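Local coordinates for pantothenate synthetase (Francisella tularensis subsp. tularensis, PDB 3QTT), which probably catalyses the ATP-dependent condensation of pantoate with beta-alanine to pantothenate, by way of a pantoyl-adenylate intermediate, at residues A[23-28]-A[144-149]; A[30-35]-A[57-62]; A[34-39]-A[187-192]. All coordinates share one frame; numbering follows the deposited sequence.

The three interactions lie in the parallel-sheet part of the fold and around the loops that hold the nucleotide, and all touch the bound ATP analogue. Interaction 1 pairs strands 26-31 and 146-150, neighbours in the six-stranded sheet. Interactions 2 and 3 start from one continuous stretch after strand 26-31, sharing Ala34 and Leu35: the first reaches the loop after strand 52-57, the second leads into helix 37-49 and meets the distant 187-192 loop. The centres of interactions 1 and 2 are about 19 Å apart, those of 2 and 3 about 11 Å. The segments of 1 and 3 alternate along the chain; together the contacts carry the sheet's strand ends to the nucleotide site.

Interaction 1: A[23-28]-A[144-149]; sequences QQKIGF and PNNLYL. With ANP (phosphoaminophosphonic acid-adenylate ester), chain C.
The Tyr148 ring turns its edge to segment 23-28, with Phe28 O in the ring plane and Gly27 CA close to it, CE2 of Tyr148 lying 4.1 Å from Gly27 CA. The Phe28 ring sits on the other face of the sheet, where CG of Pro144 and CD1 of Leu147 approach it obliquely. Phe28 and Leu147 run side by side and point the same way, and their CD1 atoms are 3.6 Å apart. Because CG of Phe28 is anti to its backbone N (chi1 177°), the ring extends beside Leu147, while its CB rests on Pro144 CB at 3.6 Å. Leu138, Leu139 and Thr142 of helix 127-142 also pack on Phe28.

Between these layers, strands 26-31 and 146-150 pair in parallel. Ile26 O accepts from Asn146 N at 2.9 Å, Asn146 O from Phe28 N at 2.8 Å, and Phe28 O from Tyr148 N at 3.1 Å. One residue ahead of the strand, a side chain takes over: Asn145 OD1 accepts from Ile26 N at 2.6 Å, using a lone pair in the carbonyl plane. Asn145 N also reaches Ile26 O in a weak bond, giving that carbonyl two donors. On the Tyr148 face, Asn146 ND2 and Tyr148 OH both bond to Asn50, just after helix 37-49, and Tyr148 OH also to Glu49.

In the six-stranded parallel sheet of this Rossmann-like, HUP-clan fold, 26-31 pairs also with 52-57, and 146-150 with the outermost strand 172-176. Strand 146-150 leads to the nucleotide, Leu149 CA lying 3.5 Å from ANP O3'. The two faces differ in chemistry: apolar contacts to helix 127-142 beside Phe28, amide and hydroxyl bonds beside Tyr148, and the Asn145 carboxamide continues the hydrogen-bond ladder past the strand start.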
loop_
_atom_site.group_PDB
_atom_site.type_symbol
_atom_site.label_atom_id
_atom_site.label_comp_id
_atom_site.label_asym_id
_atom_site.label_seq_id
_atom_site.Cartn_x
_atom_site.Cartn_y
_atom_site.Cartn_z
ATOM N N GLN A 23 -13.403 18.756 13.512
ATOM C CA GLN A 23 -13.141 19.440 14.753
ATOM C C GLN A 23 -13.157 18.419 15.882
ATOM O O GLN A 23 -12.855 18.752 17.027
ATOM C CB GLN A 23 -14.157 20.553 14.966
ATOM C CG GLN A 23 -13.957 21.712 14.011
ATOM C CD GLN A 23 -15.109 22.711 14.012
ATOM O OE1 GLN A 23 -16.276 22.332 14.142
ATOM N NE2 GLN A 23 -14.784 23.996 13.858
ATOM N N GLN A 24 -13.490 17.170 15.553
ATOM C CA GLN A 24 -13.664 16.149 16.588
ATOM C C GLN A 24 -13.010 14.749 16.407
ATOM O O GLN A 24 -12.754 14.275 15.290
ATOM C CB GLN A 24 -15.137 16.000 16.878
ATOM C CG GLN A 24 -15.936 15.704 15.658
ATOM C CD GLN A 24 -16.875 14.574 15.921
ATOM O OE1 GLN A 24 -17.997 14.536 15.408
ATOM N NE2 GLN A 24 -16.426 13.636 16.749
ATOM N N LYS A 25 -12.774 14.090 17.542
ATOM C CA LYS A 25 -11.829 12.983 17.623
ATOM C C LYS A 25 -12.429 11.608 17.425
ATOM O O LYS A 25 -13.332 11.202 18.151
ATOM C CB LYS A 25 -11.018 13.044 18.921
ATOM C CG LYS A 25 -9.888 14.077 18.861
ATOM C CD LYS A 25 -8.638 13.676 19.669
ATOM C CE LYS A 25 -8.839 13.867 21.176
ATOM N NZ LYS A 25 -9.385 15.221 21.523
ATOM N N ILE A 26 -11.900 10.896 16.435
ATOM C CA ILE A 26 -12.375 9.577 16.106
ATOM C C ILE A 26 -11.324 8.521 16.445
ATOM O O ILE A 26 -10.180 8.544 15.956
ATOM C CB ILE A 26 -12.748 9.488 14.642
ATOM C CG1 ILE A 26 -13.677 10.633 14.270
ATOM C CG2 ILE A 26 -13.408 8.158 14.333
ATOM C CD1 ILE A 26 -13.983 10.689 12.776
ATOM N N GLY A 27 -11.688 7.643 17.368
ATOM C CA GLY A 27 -10.835 6.521 17.676
ATOM C C GLY A 27 -11.277 5.304 16.914
ATOM O O GLY A 27 -12.468 5.120 16.672
ATOM N N PHE A 28 -10.328 4.423 16.627
ATOM C CA PHE A 28 -10.637 3.227 15.878
ATOM C C PHE A 28 -9.979 2.030 16.535
ATOM O O PHE A 28 -8.766 2.029 16.710
ATOM C CB PHE A 28 -10.161 3.375 14.435
ATOM C CG PHE A 28 -10.370 2.155 13.595
ATOM C CD1 PHE A 28 -9.438 1.788 12.652
ATOM C CD2 PHE A 28 -11.490 1.369 13.749
ATOM C CE1 PHE A 28 -9.620 0.649 11.863
ATOM C CE2 PHE A 28 -11.675 0.238 12.956
ATOM C CZ PHE A 28 -10.729 -0.123 12.012
ATOM N N PRO A 144 -9.445 7.508 10.916
ATOM C CA PRO A 144 -9.475 7.909 12.339
ATOM C C PRO A 144 -8.420 8.945 12.728
ATOM O O PRO A 144 -7.436 9.135 12.005
ATOM C CB PRO A 144 -9.162 6.601 13.073
ATOM C CG PRO A 144 -8.192 5.945 12.141
ATOM C CD PRO A 144 -8.727 6.232 10.735
ATOM N N ASN A 145 -8.645 9.607 13.863
ATOM C CA ASN A 145 -7.618 10.404 14.524
ATOM C C ASN A 145 -6.676 9.535 15.305
ATOM O O ASN A 145 -5.465 9.762 15.283
ATOM C CB ASN A 145 -8.244 11.343 15.530
ATOM C CG ASN A 145 -9.056 12.376 14.892
ATOM O OD1 ASN A 145 -10.269 12.400 15.047
ATOM N ND2 ASN A 145 -8.405 13.239 14.131
ATOM N N ASN A 146 -7.259 8.563 16.017
ATOM C CA ASN A 146 -6.526 7.664 16.915
ATOM C C ASN A 146 -6.835 6.222 16.635
ATOM O O ASN A 146 -7.990 5.854 16.385
ATOM C CB ASN A 146 -6.857 7.929 18.394
ATOM C CG ASN A 146 -6.368 9.274 18.874
ATOM O OD1 ASN A 146 -5.160 9.526 18.934
ATOM N ND2 ASN A 146 -7.305 10.152 19.231
ATOM N N LEU A 147 -5.802 5.402 16.717
ATOM C CA LEU A 147 -5.944 3.972 16.491
ATOM C C LEU A 147 -5.321 3.197 17.650
ATOM O O LEU A 147 -4.238 3.564 18.110
ATOM C CB LEU A 147 -5.290 3.594 15.174
ATOM C CG LEU A 147 -5.028 2.118 14.946
ATOM C CD1 LEU A 147 -6.286 1.513 14.390
ATOM C CD2 LEU A 147 -3.895 1.980 13.958
ATOM N N TYR A 148 -6.005 2.141 18.108
ATOM C CA TYR A 148 -5.582 1.391 19.302
ATOM C C TYR A 148 -5.207 -0.030 19.022
ATOM O O TYR A 148 -5.970 -0.771 18.422
ATOM C CB TYR A 148 -6.657 1.457 20.392
ATOM C CG TYR A 148 -6.954 2.889 20.737
ATOM C CD1 TYR A 148 -6.404 3.470 21.877
ATOM C CD2 TYR A 148 -7.721 3.693 19.875
ATOM C CE1 TYR A 148 -6.633 4.805 22.185
ATOM C CE2 TYR A 148 -7.948 5.027 20.174
ATOM C CZ TYR A 148 -7.404 5.580 21.338
ATOM O OH TYR A 148 -7.618 6.905 21.649
ATOM N N LEU A 149 -4.019 -0.397 19.473
ATOM C CA LEU A 149 -3.427 -1.691 19.189
ATOM C C LEU A 149 -2.870 -2.313 20.468
ATOM O O LEU A 149 -2.363 -1.596 21.343
ATOM C CB LEU A 149 -2.293 -1.517 18.185
ATOM C CG LEU A 149 -2.636 -0.890 16.838
ATOM C CD1 LEU A 149 -1.379 -0.652 16.028
ATOM C CD2 LEU A 149 -3.578 -1.798 16.099
HETATM P PG ANP C . -6.512 -12.409 19.519
HETATM O O1G ANP C . -5.538 -12.916 20.498
HETATM O O2G ANP C . -6.156 -10.947 19.050
HETATM O O3G ANP C . -7.966 -12.376 20.090
HETATM P PB ANP C . -5.606 -12.128 17.132
HETATM O O1B ANP C . -4.395 -11.321 17.747
HETATM O O2B ANP C . -5.020 -12.910 15.960
HETATM N N3B ANP C . -6.411 -13.230 18.154
HETATM P PA ANP C . -7.367 -9.759 17.032
HETATM O O1A ANP C . -8.782 -9.813 17.332
HETATM O O2A ANP C . -7.293 -9.058 15.689
HETATM O O3A ANP C . -6.695 -11.174 16.573
HETATM O "O5'" ANP C . -6.710 -8.713 17.994
HETATM C "C5'" ANP C . -7.201 -7.406 17.823
HETATM C "C4'" ANP C . -6.604 -6.247 18.492
HETATM O "O4'" ANP C . -6.740 -6.476 19.841
HETATM C "C3'" ANP C . -5.132 -6.187 18.225
HETATM O "O3'" ANP C . -4.636 -4.874 18.238
HETATM C "C2'" ANP C . -4.605 -7.019 19.247
HETATM O "O2'" ANP C . -3.279 -6.734 19.538
HETATM C "C1'" ANP C . -5.433 -6.647 20.405
HETATM N N9 ANP C . -5.367 -7.638 21.489
HETATM C C8 ANP C . -5.564 -8.945 21.387
HETATM N N7 ANP C . -5.357 -9.532 22.568
HETATM C C5 ANP C . -5.016 -8.568 23.431
HETATM C C6 ANP C . -4.715 -8.592 24.794
HETATM N N6 ANP C . -4.726 -9.795 25.513
HETATM N N1 ANP C . -4.414 -7.430 25.381
HETATM C C2 ANP C . -4.404 -6.281 24.693
HETATM N N3 ANP C . -4.700 -6.221 23.381
HETATM C C4 ANP C . -5.009 -7.353 22.744
#

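Interaction 2: A[30-35]-A[57-62]; sequences PTMGAL and IFVNPT. With ANP (phosphoaminophosphonic acid-adenylate ester), chain C; PRO (proline), chain D; BAL (beta-alanine), chain F.
Met32, modelled as selenomethionine, wedges between the 57-62 loop and three bound ligands. Its CG lies 3.6 Å from Phe58 O. The same Met32 CG is 3.4 Å from ANP O2A, and Met32 N makes a weak hydrogen bond to ANP O1A. The chain, bent at its second and third torsions, brings Met32 CE to within 4.2 Å of Val59 CG1 and 3.5 Å of beta-alanine OXT. SE of Met32 stands 3.7 Å from O of the bound proline. On the backbone side, the segments share one hydrogen bond, Phe58 N to Thr31 O at 3.0 Å, in the carbonyl plane and nearly straight at 163°. Strands 26-31 and 52-57 form a beta-alpha-beta crossover through helix 37-49; beyond their C-terminal ends the chains line the ligand site, where residues 32-35 are predicted to bind ATP, as in Rossmann-like folds. Thr31 OG1 meets Ile57 CG1 at 3.4 Å; the hydroxyl is also bonded to Ser56 O and accepts a weak bond from Gly33 N. Gly33, with a positive phi of 81°, presents its CA to Ile57 CG2 at 3.7 Å. Beyond Gly33, Ala34 N and Leu35 N both bond to the Asp80 carboxylate.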
loop_
_atom_site.group_PDB
_atom_site.type_symbol
_atom_site.label_atom_id
_atom_site.label_comp_id
_atom_site.label_asym_id
_atom_site.label_seq_id
_atom_site.Cartn_x
_atom_site.Cartn_y
_atom_site.Cartn_z
ATOM N N PRO A 30 -9.647 -1.807 15.449
ATOM C CA PRO A 30 -9.928 -2.992 14.601
ATOM C C PRO A 30 -9.779 -4.359 15.322
ATOM O O PRO A 30 -8.859 -4.521 16.147
ATOM C CB PRO A 30 -8.910 -2.864 13.466
ATOM C CG PRO A 30 -7.749 -2.110 14.099
ATOM C CD PRO A 30 -8.376 -1.146 15.091
ATOM N N THR A 31 -10.640 -5.323 14.967
ATOM C CA THR A 31 -10.610 -6.677 15.505
ATOM C C THR A 31 -11.171 -7.685 14.523
ATOM O O THR A 31 -11.846 -7.343 13.559
ATOM C CB THR A 31 -11.523 -6.815 16.740
ATOM O OG1 THR A 31 -12.896 -6.705 16.327
ATOM C CG2 THR A 31 -11.210 -5.745 17.776
HETATM N N MSE A 32 -10.880 -8.943 14.800
HETATM C CA MSE A 32 -11.504 -10.098 14.162
HETATM C C MSE A 32 -12.689 -10.648 14.977
HETATM O O MSE A 32 -13.099 -11.798 14.797
HETATM C CB MSE A 32 -10.464 -11.145 13.864
HETATM C CG MSE A 32 -9.189 -10.501 13.328
HETATM SE SE MSE A 32 -8.219 -11.594 12.033
HETATM C CE MSE A 32 -8.046 -13.211 13.104
ATOM N N GLY A 33 -13.113 -9.911 15.997
ATOM C CA GLY A 33 -14.307 -10.295 16.733
ATOM C C GLY A 33 -14.031 -11.368 17.765
ATOM O O GLY A 33 -12.889 -11.555 18.151
ATOM N N ALA A 34 -15.059 -12.076 18.221
ATOM C CA ALA A 34 -14.877 -13.004 19.330
ATOM C C ALA A 34 -14.227 -12.230 20.476
ATOM O O ALA A 34 -13.124 -12.546 20.908
ATOM C CB ALA A 34 -14.022 -14.167 18.911
ATOM N N LEU A 35 -14.877 -11.157 20.890
ATOM C CA LEU A 35 -14.273 -10.177 21.790
ATOM C C LEU A 35 -14.064 -10.652 23.217
ATOM O O LEU A 35 -14.938 -11.280 23.821
ATOM C CB LEU A 35 -15.107 -8.905 21.811
ATOM C CG LEU A 35 -15.267 -8.375 20.408
ATOM C CD1 LEU A 35 -16.308 -7.287 20.430
ATOM C CD2 LEU A 35 -13.910 -7.879 19.895
ATOM N N ILE A 57 -15.145 -5.348 12.919
ATOM C CA ILE A 57 -14.969 -6.772 13.066
ATOM C C ILE A 57 -14.919 -7.339 11.673
ATOM O O ILE A 57 -15.904 -7.282 10.942
ATOM C CB ILE A 57 -16.130 -7.421 13.850
ATOM C CG1 ILE A 57 -16.102 -6.962 15.301
ATOM C CG2 ILE A 57 -16.057 -8.961 13.781
ATOM C CD1 ILE A 57 -17.416 -7.180 16.025
ATOM N N PHE A 58 -13.734 -7.822 11.304
ATOM C CA PHE A 58 -13.492 -8.526 10.051
ATOM C C PHE A 58 -12.464 -9.624 10.256
ATOM O O PHE A 58 -11.326 -9.354 10.681
ATOM C CB PHE A 58 -12.968 -7.538 8.999
ATOM C CG PHE A 58 -12.938 -8.090 7.593
ATOM C CD1 PHE A 58 -14.115 -8.487 6.955
ATOM C CD2 PHE A 58 -11.747 -8.174 6.893
ATOM C CE1 PHE A 58 -14.098 -8.984 5.652
ATOM C CE2 PHE A 58 -11.723 -8.677 5.592
ATOM C CZ PHE A 58 -12.900 -9.077 4.974
ATOM N N VAL A 59 -12.795 -10.845 9.873
ATOM C CA VAL A 59 -11.772 -11.864 9.917
ATOM C C VAL A 59 -11.176 -11.832 8.531
ATOM O O VAL A 59 -11.792 -12.306 7.550
ATOM C CB VAL A 59 -12.372 -13.267 10.152
ATOM C CG1 VAL A 59 -11.333 -14.210 10.694
ATOM C CG2 VAL A 59 -13.537 -13.171 11.048
ATOM N N ASN A 60 -9.951 -11.326 8.450
ATOM C CA ASN A 60 -9.336 -11.135 7.158
ATOM C C ASN A 60 -8.741 -12.435 6.686
ATOM O O ASN A 60 -7.798 -12.947 7.282
ATOM C CB ASN A 60 -8.266 -10.047 7.209
ATOM C CG ASN A 60 -7.529 -9.896 5.886
ATOM O OD1 ASN A 60 -6.316 -9.684 5.859
ATOM N ND2 ASN A 60 -8.261 -10.026 4.782
ATOM N N PRO A 61 -9.305 -12.985 5.623
ATOM C CA PRO A 61 -8.775 -14.192 4.979
ATOM C C PRO A 61 -7.288 -14.116 4.582
ATOM O O PRO A 61 -6.587 -15.104 4.779
ATOM C CB PRO A 61 -9.660 -14.354 3.733
ATOM C CG PRO A 61 -10.406 -13.081 3.609
ATOM C CD PRO A 61 -10.541 -12.527 4.996
ATOM N N THR A 62 -6.819 -12.985 4.057
ATOM C CA THR A 62 -5.505 -12.957 3.409
ATOM C C THR A 62 -4.353 -12.995 4.405
ATOM O O THR A 62 -3.181 -13.120 4.019
ATOM C CB THR A 62 -5.318 -11.750 2.423
ATOM O OG1 THR A 62 -5.058 -10.533 3.149
ATOM C CG2 THR A 62 -6.535 -11.578 1.515
HETATM P PG ANP C . -6.512 -12.409 19.519
HETATM O O1G ANP C . -5.538 -12.916 20.498
HETATM O O2G ANP C . -6.156 -10.947 19.050
HETATM O O3G ANP C . -7.966 -12.376 20.090
HETATM P PB ANP C . -5.606 -12.128 17.132
HETATM O O1B ANP C . -4.395 -11.321 17.747
HETATM O O2B ANP C . -5.020 -12.910 15.960
HETATM N N3B ANP C . -6.411 -13.230 18.154
HETATM P PA ANP C . -7.367 -9.759 17.032
HETATM O O1A ANP C . -8.782 -9.813 17.332
HETATM O O2A ANP C . -7.293 -9.058 15.689
HETATM O O3A ANP C . -6.695 -11.174 16.573
HETATM O "O5'" ANP C . -6.710 -8.713 17.994
HETATM C "C5'" ANP C . -7.201 -7.406 17.823
HETATM C "C4'" ANP C . -6.604 -6.247 18.492
HETATM O "O4'" ANP C . -6.740 -6.476 19.841
HETATM C "C3'" ANP C . -5.132 -6.187 18.225
HETATM O "O3'" ANP C . -4.636 -4.874 18.238
HETATM C "C2'" ANP C . -4.605 -7.019 19.247
HETATM O "O2'" ANP C . -3.279 -6.734 19.538
HETATM C "C1'" ANP C . -5.433 -6.647 20.405
HETATM N N9 ANP C . -5.367 -7.638 21.489
HETATM C C8 ANP C . -5.564 -8.945 21.387
HETATM N N7 ANP C . -5.357 -9.532 22.568
HETATM C C5 ANP C . -5.016 -8.568 23.431
HETATM C C6 ANP C . -4.715 -8.592 24.794
HETATM N N6 ANP C . -4.726 -9.795 25.513
HETATM N N1 ANP C . -4.414 -7.430 25.381
HETATM C C2 ANP C . -4.404 -6.281 24.693
HETATM N N3 ANP C . -4.700 -6.221 23.381
HETATM C C4 ANP C . -5.009 -7.353 22.744
HETATM N N PRO D . -4.967 -5.729 13.054
HETATM C CA PRO D . -4.897 -7.172 12.806
HETATM C C PRO D . -5.726 -7.550 11.590
HETATM O O PRO D . -6.732 -8.251 11.687
HETATM C CB PRO D . -5.525 -7.778 14.066
HETATM C CG PRO D . -5.609 -6.679 15.049
HETATM C CD PRO D . -5.738 -5.425 14.268
HETATM O OXT PRO D . -5.410 -7.146 10.474
HETATM N N BAL F . -2.051 -10.810 14.842
HETATM C CB BAL F . -3.486 -10.899 14.891
HETATM C CA BAL F . -4.205 -11.387 13.668
HETATM C C BAL F . -4.204 -12.852 13.294
HETATM O O BAL F . -3.764 -13.728 14.087
HETATM O OXT BAL F . -4.645 -13.236 12.171
#

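Interaction 3: A[34-39]-A[187-192]; sequences ALHNGH and LSSRNK. With ANP (phosphoaminophosphonic acid-adenylate ester), chain C; BAL (beta-alanine), chain F.
The backbones approach at two places, Ala34 to Ser189 (CA atoms 5.9 Å apart) and Gly38 to Leu187 (6.1 Å), where the start of helix 37-49 meets the 187-192 loop. Residues 36-39, His-Asn-Gly-His, form the HIGH-type motif of the nucleotidylyl-transferring HUP families, here placed against the phosphates and adenine, and the serine- and arginine-bearing loop is consistent with the counterpart of their KMSKS segment.

His36 carries the contact. Its CG sits between backbone N and carbonyl carbon (chi1 52°), which swings the imidazole toward the loop: Leu187 C and Ser188 N lie over one face, offset toward the rim, and CD2 of His39 sits over the centre of the opposite face. His36 is the N-cap residue, and its ND1 accepts a weak capping bond from Gly38 N, while NE2 donates to ANP O3G at 2.9 Å. Ser189 N donates to that same oxygen, also at 2.9 Å, so both segments grip the gamma phosphate; Ser188 OG donates to O1G. His39, predicted to be the proton donor, makes a weak bond through NE2 to the same O3G. Leu187 CD1 touches Asn37 CB at 3.4 Å, and Ser189 OG comes to 3.2 Å of Ala34 CB.

Gly38 CA lies 3.7 Å from C6 of the adenine, so the absence of a side chain lets the base come close, and Leu187 O accepts from N6. Lys192 NZ bonds weakly to Ala34 O. Arg190, salt-bridged to Asp69, sends NH1 to beta-alanine O at 3.0 Å, with that oxygen in the guanidinium plane and the N-H...O angle 163°.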
loop_
_atom_site.group_PDB
_atom_site.type_symbol
_atom_site.label_atom_id
_atom_site.label_comp_id
_atom_site.label_asym_id
_atom_site.label_seq_id
_atom_site.Cartn_x
_atom_site.Cartn_y
_atom_site.Cartn_z
ATOM N N ALA A 34 -15.059 -12.076 18.221
ATOM C CA ALA A 34 -14.877 -13.004 19.330
ATOM C C ALA A 34 -14.227 -12.230 20.476
ATOM O O ALA A 34 -13.124 -12.546 20.908
ATOM C CB ALA A 34 -14.022 -14.167 18.911
ATOM N N LEU A 35 -14.877 -11.157 20.890
ATOM C CA LEU A 35 -14.273 -10.177 21.790
ATOM C C LEU A 35 -14.064 -10.652 23.217
ATOM O O LEU A 35 -14.938 -11.280 23.821
ATOM C CB LEU A 35 -15.107 -8.905 21.811
ATOM C CG LEU A 35 -15.267 -8.375 20.408
ATOM C CD1 LEU A 35 -16.308 -7.287 20.430
ATOM C CD2 LEU A 35 -13.910 -7.879 19.895
ATOM N N HIS A 36 -12.890 -10.323 23.742
ATOM C CA HIS A 36 -12.519 -10.648 25.110
ATOM C C HIS A 36 -12.017 -9.409 25.834
ATOM O O HIS A 36 -11.999 -8.299 25.278
ATOM C CB HIS A 36 -11.461 -11.763 25.147
ATOM C CG HIS A 36 -10.262 -11.490 24.280
ATOM N ND1 HIS A 36 -9.279 -10.586 24.630
ATOM C CD2 HIS A 36 -9.899 -11.994 23.077
ATOM C CE1 HIS A 36 -8.352 -10.557 23.689
ATOM N NE2 HIS A 36 -8.706 -11.403 22.735
ATOM N N ASN A 37 -11.612 -9.618 27.083
ATOM C CA ASN A 37 -11.160 -8.531 27.939
ATOM C C ASN A 37 -9.996 -7.725 27.347
ATOM O O ASN A 37 -9.916 -6.525 27.543
ATOM C CB ASN A 37 -10.836 -9.042 29.349
ATOM C CG ASN A 37 -12.051 -9.054 30.265
ATOM O OD1 ASN A 37 -12.918 -8.191 30.170
ATOM N ND2 ASN A 37 -12.111 -10.041 31.162
ATOM N N GLY A 38 -9.108 -8.366 26.608
ATOM C CA GLY A 38 -8.098 -7.618 25.866
ATOM C C GLY A 38 -8.698 -6.595 24.899
ATOM O O GLY A 38 -8.415 -5.387 25.015
ATOM N N HIS A 39 -9.559 -7.058 23.983
ATOM C CA HIS A 39 -10.293 -6.143 23.121
ATOM C C HIS A 39 -10.858 -5.037 23.996
ATOM O O HIS A 39 -10.530 -3.862 23.821
ATOM C CB HIS A 39 -11.400 -6.837 22.288
ATOM C CG HIS A 39 -10.909 -8.013 21.510
ATOM N ND1 HIS A 39 -10.231 -7.887 20.323
ATOM C CD2 HIS A 39 -10.949 -9.339 21.781
ATOM C CE1 HIS A 39 -9.893 -9.082 19.877
ATOM N NE2 HIS A 39 -10.319 -9.980 20.745
ATOM N N LEU A 187 -4.926 -13.118 27.186
ATOM C CA LEU A 187 -6.218 -13.339 26.535
ATOM C C LEU A 187 -6.073 -13.440 25.015
ATOM O O LEU A 187 -5.349 -12.668 24.410
ATOM C CB LEU A 187 -7.171 -12.212 26.902
ATOM C CG LEU A 187 -7.312 -12.105 28.436
ATOM C CD1 LEU A 187 -8.009 -10.826 28.853
ATOM C CD2 LEU A 187 -8.015 -13.344 29.014
ATOM N N SER A 188 -6.721 -14.439 24.423
ATOM C CA SER A 188 -6.693 -14.662 22.980
ATOM C C SER A 188 -7.991 -15.299 22.550
ATOM O O SER A 188 -8.536 -16.146 23.260
ATOM C CB SER A 188 -5.539 -15.572 22.593
ATOM O OG SER A 188 -4.562 -14.839 21.873
ATOM N N SER A 189 -8.471 -14.905 21.378
ATOM C CA SER A 189 -9.719 -15.430 20.846
ATOM C C SER A 189 -9.642 -16.929 20.602
ATOM O O SER A 189 -10.625 -17.655 20.739
ATOM C CB SER A 189 -10.063 -14.710 19.548
ATOM O OG SER A 189 -10.988 -13.679 19.787
ATOM N N ARG A 190 -8.457 -17.373 20.216
ATOM C CA ARG A 190 -8.222 -18.766 19.881
ATOM C C ARG A 190 -8.156 -19.616 21.142
ATOM O O ARG A 190 -8.081 -20.843 21.086
ATOM C CB ARG A 190 -6.944 -18.890 19.058
ATOM C CG ARG A 190 -6.997 -18.196 17.677
ATOM C CD ARG A 190 -5.668 -18.410 16.941
ATOM N NE ARG A 190 -5.679 -18.117 15.513
ATOM C CZ ARG A 190 -5.218 -16.982 14.974
ATOM N NH1 ARG A 190 -4.746 -16.026 15.774
ATOM N NH2 ARG A 190 -5.240 -16.793 13.647
ATOM N N ASN A 191 -8.184 -18.954 22.286
ATOM C CA ASN A 191 -8.235 -19.664 23.554
ATOM C C ASN A 191 -9.581 -20.326 23.762
ATOM O O ASN A 191 -9.716 -21.196 24.619
ATOM C CB ASN A 191 -7.917 -18.722 24.713
ATOM C CG ASN A 191 -6.492 -18.235 24.677
ATOM O OD1 ASN A 191 -5.680 -18.712 23.883
ATOM N ND2 ASN A 191 -6.170 -17.308 25.556
ATOM N N LYS A 192 -10.572 -19.907 22.969
ATOM C CA LYS A 192 -11.913 -20.491 23.023
ATOM C C LYS A 192 -11.846 -21.863 22.461
ATOM O O LYS A 192 -12.655 -22.705 22.779
ATOM C CB LYS A 192 -12.929 -19.689 22.211
ATOM C CG LYS A 192 -13.278 -18.333 22.821
ATOM C CD LYS A 192 -14.211 -17.507 21.939
ATOM C CE LYS A 192 -14.379 -16.096 22.506
ATOM N NZ LYS A 192 -13.078 -15.411 22.819
HETATM P PG ANP C . -6.512 -12.409 19.519
HETATM O O1G ANP C . -5.538 -12.916 20.498
HETATM O O2G ANP C . -6.156 -10.947 19.050
HETATM O O3G ANP C . -7.966 -12.376 20.090
HETATM P PB ANP C . -5.606 -12.128 17.132
HETATM O O1B ANP C . -4.395 -11.321 17.747
HETATM O O2B ANP C . -5.020 -12.910 15.960
HETATM N N3B ANP C . -6.411 -13.230 18.154
HETATM P PA ANP C . -7.367 -9.759 17.032
HETATM O O1A ANP C . -8.782 -9.813 17.332
HETATM O O2A ANP C . -7.293 -9.058 15.689
HETATM O O3A ANP C . -6.695 -11.174 16.573
HETATM O "O5'" ANP C . -6.710 -8.713 17.994
HETATM C "C5'" ANP C . -7.201 -7.406 17.823
HETATM C "C4'" ANP C . -6.604 -6.247 18.492
HETATM O "O4'" ANP C . -6.740 -6.476 19.841
HETATM C "C3'" ANP C . -5.132 -6.187 18.225
HETATM O "O3'" ANP C . -4.636 -4.874 18.238
HETATM C "C2'" ANP C . -4.605 -7.019 19.247
HETATM O "O2'" ANP C . -3.279 -6.734 19.538
HETATM C "C1'" ANP C . -5.433 -6.647 20.405
HETATM N N9 ANP C . -5.367 -7.638 21.489
HETATM C C8 ANP C . -5.564 -8.945 21.387
HETATM N N7 ANP C . -5.357 -9.532 22.568
HETATM C C5 ANP C . -5.016 -8.568 23.431
HETATM C C6 ANP C . -4.715 -8.592 24.794
HETATM N N6 ANP C . -4.726 -9.795 25.513
HETATM N N1 ANP C . -4.414 -7.430 25.381
HETATM C C2 ANP C . -4.404 -6.281 24.693
HETATM N N3 ANP C . -4.700 -6.221 23.381
HETATM C C4 ANP C . -5.009 -7.353 22.744
HETATM N N BAL F . -2.051 -10.810 14.842
HETATM C CB BAL F . -3.486 -10.899 14.891
HETATM C CA BAL F . -4.205 -11.387 13.668
HETATM C C BAL F . -4.204 -12.852 13.294
HETATM O O BAL F . -3.764 -13.728 14.087
HETATM O OXT BAL F . -4.645 -13.236 12.171
#